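Local coordinates for lipid binding protein (Grifola frondosa, PDB 5H0Q) that probably binds membrane domains in which sphingomyelin and cholesterol occur together, as a lipid-binding protein of a mushroom, at residues N174-Y179 with K183-T188; V65-A68 with P72-A75. All coordinates share one frame; numbering follows the deposited sequence.

In the fold
Two strand-to-strand contacts sit inside the one Nakanori-like region, their centres 14 Å apart and their nearest atoms about 7 Å apart, so they do not touch. Interaction 2 comes first along the chain: within three residues it steps from strand 60-68 of the mixed sheet to strand 73-80 of the five-stranded antiparallel sheet. Interaction 1 follows much later, as the hairpin of strands 174-179 and 182-188. Strand 193-201 ties the two together, pairing with 60-68 on one side and with 182-188 on the other. The hairpin lies within a single sheet, while interaction 2 bridges two sheets that pack face to face in this probable sphingomyelin/cholesterol binder.

Interaction 1: N174-Y179 with K183-T188; sequences NSDSSY and KAHGST
Residues 174-179 and 183-188 run antiparallel, their axes 4.6 Å apart, and Ser175 with Gly186 and Ser177 with Ala184 form the hydrogen-bonded pairs. Each pair exchanges two backbone bonds; Gly186 N to Ser175 O, at 2.8 Å, is one of them. The non-hydrogen-bonded pair Asp176 and His185 carries the main side-chain contact. His185 ND1 donates to Asp176 OD1 over 2.7 Å with an N-H...O angle of 164°. The oxygen lies close to the imidazole plane, yet the nitrogen meets it from above the carboxylate plane, the two planes being 39° apart. With CG anti to the backbone N (chi1 178°), the His185 ring runs alongside the Asp176 carboxylate and reaches on to Asn174, whose OD1 touches the ring edge, 3.6 Å from His185 NE2, without a hydrogen bond. A water donates to Asp176 OD1 (2.8 Å) and to Ala184 O (3.0 Å), linking the strands and helping to fix the carboxylate. Farther along this face, Ser178 OG rests 3.3 Å from CG of Lys183, whose bent chain carries NZ to the carbonyl of Arg202. On the other face, buried Ser175 OG bonds to Val146 N and Ser177 OG to Val148 N, while Ala184 packs against strand 143-150. This is a beta hairpin within the mixed sheet, strand 182-188 pairing on with 193-201, one face polar with a His-carboxylate pair, the other laid against the neighbouring sheet.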
ATOM      1  N   ASN A 174     -12.089  -0.100   5.594  1.00 33.43           N
ATOM      2  CA  ASN A 174     -10.926   0.572   6.147  1.00 32.97           C
ATOM      3  C   ASN A 174     -10.222  -0.430   7.054  1.00 30.40           C
ATOM      4  O   ASN A 174     -10.836  -1.369   7.570  1.00 35.82           O
ATOM      5  CB  ASN A 174     -11.302   1.834   6.957  1.00 43.20           C
ATOM      6  CG  ASN A 174     -11.836   2.963   6.086  1.00 66.08           C
ATOM      7  OD1 ASN A 174     -11.076   3.651   5.409  1.00 56.24           O
ATOM      8  ND2 ASN A 174     -13.145   3.178   6.132  1.00 82.84           N
ATOM      9  N   SER A 175      -8.925  -0.222   7.248  1.00 30.04           N
ATOM     10  CA  SER A 175      -8.146  -1.073   8.136  1.00 28.47           C
ATOM     11  C   SER A 175      -7.021  -0.230   8.704  1.00 28.71           C
ATOM     12  O   SER A 175      -6.455   0.598   7.991  1.00 27.94           O
ATOM     13  CB  SER A 175      -7.587  -2.298   7.398  1.00 36.52           C
ATOM     14  OG  SER A 175      -6.769  -3.094   8.257  1.00 32.95           O
ATOM     15  N   ASP A 176      -6.703  -0.446   9.985  1.00 31.29           N
ATOM     16  CA  ASP A 176      -5.651   0.310  10.657  1.00 31.43           C
ATOM     17  C   ASP A 176      -4.827  -0.629  11.530  1.00 28.26           C
ATOM     18  O   ASP A 176      -5.358  -1.558  12.138  1.00 31.58           O
ATOM     19  CB  ASP A 176      -6.231   1.450  11.518  1.00 36.27           C
ATOM     20  CG  ASP A 176      -6.840   2.555  10.688  1.00 47.81           C
ATOM     21  OD1 ASP A 176      -6.086   3.423  10.204  1.00 42.18           O
ATOM     22  OD2 ASP A 176      -8.074   2.556  10.519  1.00 42.29           O
ATOM     23  N   SER A 177      -3.527  -0.388  11.565  1.00 28.03           N
ATOM     24  CA  SER A 177      -2.613  -1.220  12.353  1.00 27.30           C
ATOM     25  C   SER A 177      -1.453  -0.365  12.832  1.00 32.44           C
ATOM     26  O   SER A 177      -1.044   0.576  12.157  1.00 27.10           O
ATOM     27  CB  SER A 177      -2.094  -2.400  11.509  1.00 28.46           C
ATOM     28  OG  SER A 177      -1.235  -3.262  12.239  1.00 28.32           O
ATOM     29  N   SER A 178      -0.908  -0.708  13.990  1.00 29.83           N
ATOM     30  CA  SER A 178       0.286  -0.031  14.499  1.00 29.15           C
ATOM     31  C   SER A 178       1.221  -1.034  15.153  1.00 27.18           C
ATOM     32  O   SER A 178       0.771  -1.894  15.917  1.00 29.50           O
ATOM     33  CB  SER A 178      -0.053   1.061  15.524  1.00 50.78           C
ATOM     34  OG  SER A 178      -0.800   2.118  14.949  1.00 73.92           O
ATOM     35  N   TYR A 179       2.527  -0.889  14.897  1.00 25.94           N
ATOM     36  CA  TYR A 179       3.527  -1.671  15.618  1.00 26.56           C
ATOM     37  C   TYR A 179       4.790  -0.833  15.744  1.00 25.56           C
ATOM     38  O   TYR A 179       5.224  -0.203  14.786  1.00 26.24           O
ATOM     39  CB  TYR A 179       3.821  -2.996  14.913  1.00 29.46           C
ATOM     40  CG  TYR A 179       4.658  -3.926  15.753  1.00 31.28           C
ATOM     41  CD1 TYR A 179       4.069  -4.927  16.511  1.00 30.01           C
ATOM     42  CD2 TYR A 179       6.029  -3.791  15.799  1.00 36.44           C
ATOM     43  CE1 TYR A 179       4.827  -5.779  17.295  1.00 32.52           C
ATOM     44  CE2 TYR A 179       6.806  -4.634  16.591  1.00 37.33           C
ATOM     45  CZ  TYR A 179       6.201  -5.625  17.323  1.00 33.92           C
ATOM     46  OH  TYR A 179       6.955  -6.463  18.102  1.00 37.92           O
ATOM     47  N   LYS A 183       2.698   3.178  11.679  1.00 26.59           N
ATOM     48  CA  LYS A 183       1.276   2.999  11.489  1.00 28.20           C
ATOM     49  C   LYS A 183       0.987   2.695  10.029  1.00 22.29           C
ATOM     50  O   LYS A 183       1.691   3.157   9.113  1.00 22.66           O
ATOM     51  CB  LYS A 183       0.510   4.248  11.905  1.00 28.02           C
ATOM     52  CG  LYS A 183       0.684   4.647  13.350  1.00 58.33           C
ATOM     53  CD  LYS A 183      -0.029   5.954  13.659  1.00 93.53           C
ATOM     54  CE  LYS A 183       0.796   7.161  13.238  1.00116.28           C
ATOM     55  NZ  LYS A 183       2.015   7.323  14.080  1.00125.69           N
ATOM     56  N   ALA A 184      -0.055   1.908   9.818  1.00 26.83           N
ATOM     57  CA  ALA A 184      -0.527   1.612   8.485  1.00 23.34           C
ATOM     58  C   ALA A 184      -2.031   1.800   8.450  1.00 24.06           C
ATOM     59  O   ALA A 184      -2.729   1.516   9.430  1.00 25.66           O
ATOM     60  CB  ALA A 184      -0.188   0.196   8.056  1.00 25.61           C
ATOM     61  N   HIS A 185      -2.501   2.238   7.275  1.00 24.44           N
ATOM     62  CA  HIS A 185      -3.912   2.458   7.009  1.00 28.06           C
ATOM     63  C   HIS A 185      -4.210   1.967   5.605  1.00 22.78           C
ATOM     64  O   HIS A 185      -3.448   2.245   4.677  1.00 24.62           O
ATOM     65  CB  HIS A 185      -4.301   3.937   7.119  1.00 34.92           C
ATOM     66  CG  HIS A 185      -5.745   4.193   6.789  1.00 27.56           C
ATOM     67  ND1 HIS A 185      -6.753   3.961   7.691  1.00 31.71           N
ATOM     68  CD2 HIS A 185      -6.345   4.600   5.649  1.00 37.12           C
ATOM     69  CE1 HIS A 185      -7.916   4.242   7.133  1.00 43.51           C
ATOM     70  NE2 HIS A 185      -7.694   4.633   5.894  1.00 37.51           N
ATOM     71  N   GLY A 186      -5.316   1.243   5.465  1.00 24.96           N
ATOM     72  CA  GLY A 186      -5.819   0.866   4.158  1.00 25.60           C
ATOM     73  C   GLY A 186      -7.265   1.278   4.000  1.00 28.32           C
ATOM     74  O   GLY A 186      -8.030   1.300   4.953  1.00 28.41           O
ATOM     75  N   SER A 187      -7.629   1.628   2.764  1.00 28.90           N
ATOM     76  CA  SER A 187      -9.022   1.876   2.433  1.00 31.87           C
ATOM     77  C   SER A 187      -9.320   1.333   1.041  1.00 25.18           C
ATOM     78  O   SER A 187      -8.449   1.283   0.175  1.00 24.54           O
ATOM     79  CB  SER A 187      -9.349   3.370   2.492  1.00 33.40           C
ATOM     80  OG  SER A 187      -8.611   4.056   1.496  1.00 41.92           O
ATOM     81  N   THR A 188     -10.578   0.945   0.828  1.00 27.79           N
ATOM     82  CA  THR A 188     -11.024   0.440  -0.462  1.00 24.98           C
ATOM     83  C   THR A 188     -12.419   0.972  -0.736  1.00 29.91           C
ATOM     84  O   THR A 188     -13.222   1.150   0.178  1.00 29.92           O
ATOM     85  CB  THR A 188     -11.041  -1.101  -0.508  1.00 28.53           C
ATOM     86  OG1 THR A 188     -11.329  -1.557  -1.836  1.00 29.66           O
ATOM     87  CG2 THR A 188     -12.041  -1.658   0.432  1.00 29.93           C
TER
HETATM   88  O   HOH W   1      -3.481   3.908  11.044  1.00 35.54           O

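Interaction 2: V65-A68 with P72-A75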
ATOM      1  N   VAL A  65      -0.153   3.443  -3.124  1.00 22.73           N
ATOM      2  CA  VAL A  65       0.572   3.255  -1.862  1.00 21.38           C
ATOM      3  C   VAL A  65       1.391   4.504  -1.612  1.00 17.63           C
ATOM      4  O   VAL A  65       2.184   4.884  -2.475  1.00 20.46           O
ATOM      5  CB  VAL A  65       1.509   2.039  -1.946  1.00 20.19           C
ATOM      6  CG1 VAL A  65       2.278   1.886  -0.645  1.00 20.70           C
ATOM      7  CG2 VAL A  65       0.751   0.800  -2.330  1.00 19.41           C
ATOM      8  N   TYR A  66       1.250   5.115  -0.423  1.00 20.59           N
ATOM      9  CA  TYR A  66       2.027   6.291  -0.050  1.00 18.89           C
ATOM     10  C   TYR A  66       2.888   5.938   1.153  1.00 19.30           C
ATOM     11  O   TYR A  66       2.363   5.506   2.185  1.00 19.46           O
ATOM     12  CB  TYR A  66       1.156   7.508   0.292  1.00 19.50           C
ATOM     13  CG  TYR A  66       1.939   8.774   0.465  1.00 22.73           C
ATOM     14  CD1 TYR A  66       2.711   9.271  -0.569  1.00 22.71           C
ATOM     15  CD2 TYR A  66       1.927   9.471   1.675  1.00 23.21           C
ATOM     16  CE1 TYR A  66       3.415  10.457  -0.428  1.00 23.45           C
ATOM     17  CE2 TYR A  66       2.631  10.646   1.818  1.00 21.24           C
ATOM     18  CZ  TYR A  66       3.378  11.119   0.777  1.00 22.09           C
ATOM     19  OH  TYR A  66       4.065  12.289   0.883  1.00 26.34           O
ATOM     20  N   ASN A  67       4.192   6.163   1.032  1.00 20.14           N
ATOM     21  CA  ASN A  67       5.138   5.922   2.127  1.00 19.57           C
ATOM     22  C   ASN A  67       5.435   7.237   2.825  1.00 17.63           C
ATOM     23  O   ASN A  67       6.116   8.101   2.268  1.00 21.53           O
ATOM     24  CB  ASN A  67       6.417   5.286   1.600  1.00 18.09           C
ATOM     25  CG  ASN A  67       7.467   5.120   2.696  1.00 18.97           C
ATOM     26  OD1 ASN A  67       7.146   5.216   3.870  1.00 20.72           O
ATOM     27  ND2 ASN A  67       8.711   4.937   2.302  1.00 19.83           N
ATOM     28  N   ALA A  68       4.914   7.387   4.048  1.00 20.98           N
ATOM     29  CA  ALA A  68       5.203   8.517   4.924  1.00 18.79           C
ATOM     30  C   ALA A  68       5.860   8.050   6.222  1.00 21.04           C
ATOM     31  O   ALA A  68       5.636   8.657   7.265  1.00 23.00           O
ATOM     32  CB  ALA A  68       3.927   9.301   5.229  1.00 23.60           C
ATOM     33  N   PRO A  72      12.862   4.796   3.570  1.00 19.63           N
ATOM     34  CA  PRO A  72      12.422   3.987   2.425  1.00 20.02           C
ATOM     35  C   PRO A  72      11.851   2.651   2.847  1.00 22.17           C
ATOM     36  O   PRO A  72      12.264   2.056   3.852  1.00 21.58           O
ATOM     37  CB  PRO A  72      13.707   3.795   1.620  1.00 22.06           C
ATOM     38  CG  PRO A  72      14.797   3.862   2.652  1.00 27.62           C
ATOM     39  CD  PRO A  72      14.335   4.877   3.649  1.00 19.08           C
ATOM     40  N   ILE A  73      10.929   2.142   2.041  1.00 17.63           N
ATOM     41  CA  ILE A  73      10.401   0.798   2.243  1.00 16.80           C
ATOM     42  C   ILE A  73      10.709  -0.017   0.999  1.00 21.21           C
ATOM     43  O   ILE A  73      10.814   0.534  -0.099  1.00 21.67           O
ATOM     44  CB  ILE A  73       8.890   0.798   2.570  1.00 20.50           C
ATOM     45  CG1 ILE A  73       8.066   1.367   1.412  1.00 19.36           C
ATOM     46  CG2 ILE A  73       8.640   1.572   3.869  1.00 21.35           C
ATOM     47  CD1 ILE A  73       6.571   1.457   1.678  1.00 24.45           C
ATOM     48  N   THR A  74      10.903  -1.323   1.184  1.00 18.89           N
ATOM     49  CA  THR A  74      11.285  -2.240   0.119  1.00 21.89           C
ATOM     50  C   THR A  74      10.268  -3.369   0.035  1.00 27.01           C
ATOM     51  O   THR A  74       9.914  -3.963   1.056  1.00 26.81           O
ATOM     52  CB  THR A  74      12.692  -2.790   0.371  1.00 33.73           C
ATOM     53  OG1 THR A  74      13.616  -1.698   0.358  1.00 37.87           O
ATOM     54  CG2 THR A  74      13.096  -3.802  -0.695  1.00 35.29           C
ATOM     55  N   ALA A  75       9.822  -3.686  -1.183  1.00 20.19           N
ATOM     56  CA  ALA A  75       8.880  -4.779  -1.394  1.00 23.07           C
ATOM     57  C   ALA A  75       9.580  -6.099  -1.074  1.00 28.06           C
ATOM     58  O   ALA A  75      10.647  -6.389  -1.621  1.00 32.45           O
ATOM     59  CB  ALA A  75       8.367  -4.788  -2.832  1.00 27.45           C
TER
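Asn67 and Ile73 approach from opposite directions and make most of this small, buried contact by van der Waals packing. The CA atoms of Asn67 and Ile73 stand 7.3 Å apart. Both branches of Ile73 take part: CG2 packs on the amide, 3.7 Å from Asn67 ND2, while CD1 at the end of the other branch lies against Asn67 CB at 3.8 Å. With chi1 at 63°, CG1 sits between the backbone N and the carbonyl carbon, a setting that turns both branches to Asn67. Asn67, its CG anti to the backbone N, extends toward strand 73-80 to meet them, and ND2 also passes 3.8 Å from Pro72 CA. The two residues belong to different sheets, strand 60-68 to the mixed one and strand 73-80 to the antiparallel one, so this is packing between facing beta sheets close to the short connection that joins them. Ile73 shares that interior with Tyr120 and Tyr200, and Val65 touches the same two tyrosines. The polar bonds of the Asn67 amide are made outside the two segments, to the connecting loop and to strand 93-94: OD1 pairs with Thr69 OG1, and ND2 donates to the carbonyls of Gly71 and Ile94. Those bonds satisfy a buried amide at both ends and probably hold its rotation.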